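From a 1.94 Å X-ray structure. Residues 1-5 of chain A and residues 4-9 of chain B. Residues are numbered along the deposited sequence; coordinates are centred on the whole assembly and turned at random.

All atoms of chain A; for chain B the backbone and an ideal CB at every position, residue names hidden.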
# COMPACT_ATOMS: atom_id res chain seq x y z
N ASP A 1 12.56 -4.32 -18.65
CA ASP A 1 12.04 -3.14 -18.03
C ASP A 1 13.20 -2.33 -17.52
O ASP A 1 14.16 -2.87 -17.11
CB ASP A 1 11.02 -3.49 -16.96
CG ASP A 1 9.72 -3.96 -17.55
OD1 ASP A 1 9.25 -3.31 -18.47
OD2 ASP A 1 9.17 -4.97 -17.14
N ASN A 2 13.10 -1.03 -17.62
CA ASN A 2 14.22 -0.15 -17.42
C ASN A 2 14.60 0.10 -15.95
O ASN A 2 15.47 0.84 -15.67
CB ASN A 2 14.05 1.14 -18.21
CG ASN A 2 14.15 0.94 -19.72
OD1 ASN A 2 14.87 0.15 -20.19
ND2 ASN A 2 13.41 1.69 -20.44
N ASN A 3 13.86 -0.49 -15.04
CA ASN A 3 14.15 -0.36 -13.64
C ASN A 3 14.88 -1.57 -13.05
O ASN A 3 15.22 -1.54 -11.91
CB ASN A 3 12.91 -0.01 -12.80
CG ASN A 3 11.85 -1.11 -12.77
OD1 ASN A 3 11.76 -1.91 -13.63
ND2 ASN A 3 11.00 -1.07 -11.77
N VAL A 4 15.07 -2.61 -13.87
CA VAL A 4 15.71 -3.85 -13.49
C VAL A 4 16.89 -4.22 -14.39
O VAL A 4 16.83 -4.04 -15.54
CB VAL A 4 14.72 -5.03 -13.50
CG1 VAL A 4 15.42 -6.33 -13.26
CG2 VAL A 4 13.65 -4.84 -12.49
N LEU A 5 17.97 -4.72 -13.78
CA LEU A 5 19.12 -5.31 -14.46
C LEU A 5 19.43 -6.66 -13.84
O LEU A 5 19.79 -6.71 -12.71
CB LEU A 5 20.35 -4.42 -14.36
CG LEU A 5 21.49 -4.32 -15.40
CD1 LEU A 5 22.81 -4.36 -14.79
CD2 LEU A 5 21.37 -5.25 -16.54
N UNK B 4 3.86 1.60 -4.47
CA UNK B 4 3.64 0.53 -5.39
C UNK B 4 4.47 0.72 -6.67
O UNK B 4 4.52 1.78 -7.20
CB UNK B 4 2.15 0.43 -5.72
N UNK B 5 5.07 -0.37 -7.14
CA UNK B 5 5.74 -0.45 -8.42
C UNK B 5 5.10 -1.52 -9.35
O UNK B 5 4.80 -2.60 -8.93
CB UNK B 5 7.22 -0.76 -8.20
N UNK B 6 4.97 -1.18 -10.61
CA UNK B 6 4.21 -1.97 -11.55
C UNK B 6 4.73 -3.40 -11.74
O UNK B 6 3.98 -4.28 -11.87
CB UNK B 6 4.19 -1.25 -12.90
N UNK B 7 6.04 -3.56 -11.80
CA UNK B 7 6.68 -4.82 -12.11
C UNK B 7 7.39 -5.54 -10.97
O UNK B 7 7.85 -6.61 -11.15
CB UNK B 7 7.69 -4.58 -13.23
N UNK B 8 7.45 -4.94 -9.79
CA UNK B 8 8.18 -5.45 -8.65
C UNK B 8 7.42 -5.27 -7.35
O UNK B 8 6.87 -4.24 -7.15
CB UNK B 8 9.54 -4.76 -8.55
N UNK B 9 7.44 -6.27 -6.48
CA UNK B 9 6.91 -6.21 -5.12
C UNK B 9 8.07 -6.39 -4.13
O UNK B 9 8.83 -7.27 -4.30
CB UNK B 9 5.83 -7.28 -4.90

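Position 4 lies beyond the reach of chain A: nothing of that stretch comes within 5.5 Å of its ideal CB. The visible atoms therefore set no preference, and almost any side chain could stand here. The deposited residue is Arg4(B), which makes no contact with chain A.

At position 5 the CA-to-CB bond points toward chain A, and the ideal CB lies 5.2 Å from ND2 of Asn3(A). The backbone angles, -119/138, are extended and suit a beta-branched residue. The gap leaves room for about one more carbon, so valine, isoleucine or threonine would fit. The residue is Val5(B), with chi1 in the t well; its CG1 packs 3.8 Å from ND2 of Asn3(A), a van der Waals contact beside the amide.

Position 6 has compact angles, -60/-40, and its CA-to-CB bond runs sideways, with no atom of chain A near the ideal CB. A polar or charged side chain would be at ease. Arg6(B) is found, and its end leads away from chain A.

Position 7 carries the most information. Its CA-to-CB bond points toward chain A, and the ideal CB is 4.2 Å from OD2 of Asp1(A) and 4.9 Å from OD1 of Asn3(A). Acceptors call for a donor, while the amide of Asn3(A) also offers its ND2 and would welcome an acceptor. A hydroxyl one bond from CB would fall short of that amide; a short side chain carrying both groups one carbon farther out, such as asparagine, answers best. The residue is Asn7(B). Its ND2 donates to OD1 of Asn3(A) at 2.8 Å, and ND2 of Asn3(A) donates back to OD1 of Asn7(B) at 2.9 Å, so the two amides pair reciprocally. A water accepts from ND2 of Asn7(B), its O 3.1 Å away, and the same O lies 2.7 Å from OD2 of Asp1(A), in position to donate to it. The water thus bridges amide and carboxylate, which share no direct hydrogen bond, while CB of Asp1(A) packs 3.7 Å from ND2 of Asn7(B).

At position 8 a strand begins, with angles of -139/138, and CA-to-CB again points toward chain A. The ideal CB is 5.1 Å from ND2 of Asn3(A) and 5.7 Å from the CG2 methyl of Val4(A), so a modest apolar residue such as valine or isoleucine is favoured. Val8(B), chi1 t, brings CG2 to 4.4 Å from CG2 of Val4(A) and 4.2 Å from ND2 of Asn3(A), flanking the amide pair with hydrocarbon.

Position 9 continues the strand out of chain A's reach; an extended backbone tolerates many residues, and Leu9(B) occupies it.

Chain B, residues 4-9: RVRNVL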
# COMPACT_ATOMS: atom_id res chain seq x y z
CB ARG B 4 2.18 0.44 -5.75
CG ARG B 4 1.27 0.42 -4.59
CD ARG B 4 -0.07 1.04 -4.93
NE ARG B 4 -0.84 0.21 -5.84
CZ ARG B 4 -0.95 -1.10 -5.69
NH1 ARG B 4 -1.65 -1.83 -6.54
NH2 ARG B 4 -0.33 -1.65 -4.69
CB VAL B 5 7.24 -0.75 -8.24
CG1 VAL B 5 7.95 -0.86 -9.57
CG2 VAL B 5 7.88 0.30 -7.42
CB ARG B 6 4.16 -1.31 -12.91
CG ARG B 6 3.48 -2.11 -13.93
CD ARG B 6 3.14 -1.35 -15.21
NE ARG B 6 1.72 -0.97 -15.27
CZ ARG B 6 0.87 -1.42 -16.18
NH1 ARG B 6 -0.38 -1.02 -16.15
NH2 ARG B 6 1.27 -2.24 -17.13
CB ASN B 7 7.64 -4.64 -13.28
CG ASN B 7 8.80 -3.73 -12.96
OD1 ASN B 7 8.65 -2.76 -12.29
ND2 ASN B 7 9.95 -4.07 -13.47
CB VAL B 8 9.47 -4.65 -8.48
CG1 VAL B 8 10.22 -5.09 -7.29
CG2 VAL B 8 10.31 -4.69 -9.70
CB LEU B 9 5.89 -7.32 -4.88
CG LEU B 9 5.01 -7.26 -3.63
CD1 LEU B 9 3.96 -6.24 -3.83
CD2 LEU B 9 4.38 -8.56 -3.27
O HOH W 1 10.19 -6.59 -15.25
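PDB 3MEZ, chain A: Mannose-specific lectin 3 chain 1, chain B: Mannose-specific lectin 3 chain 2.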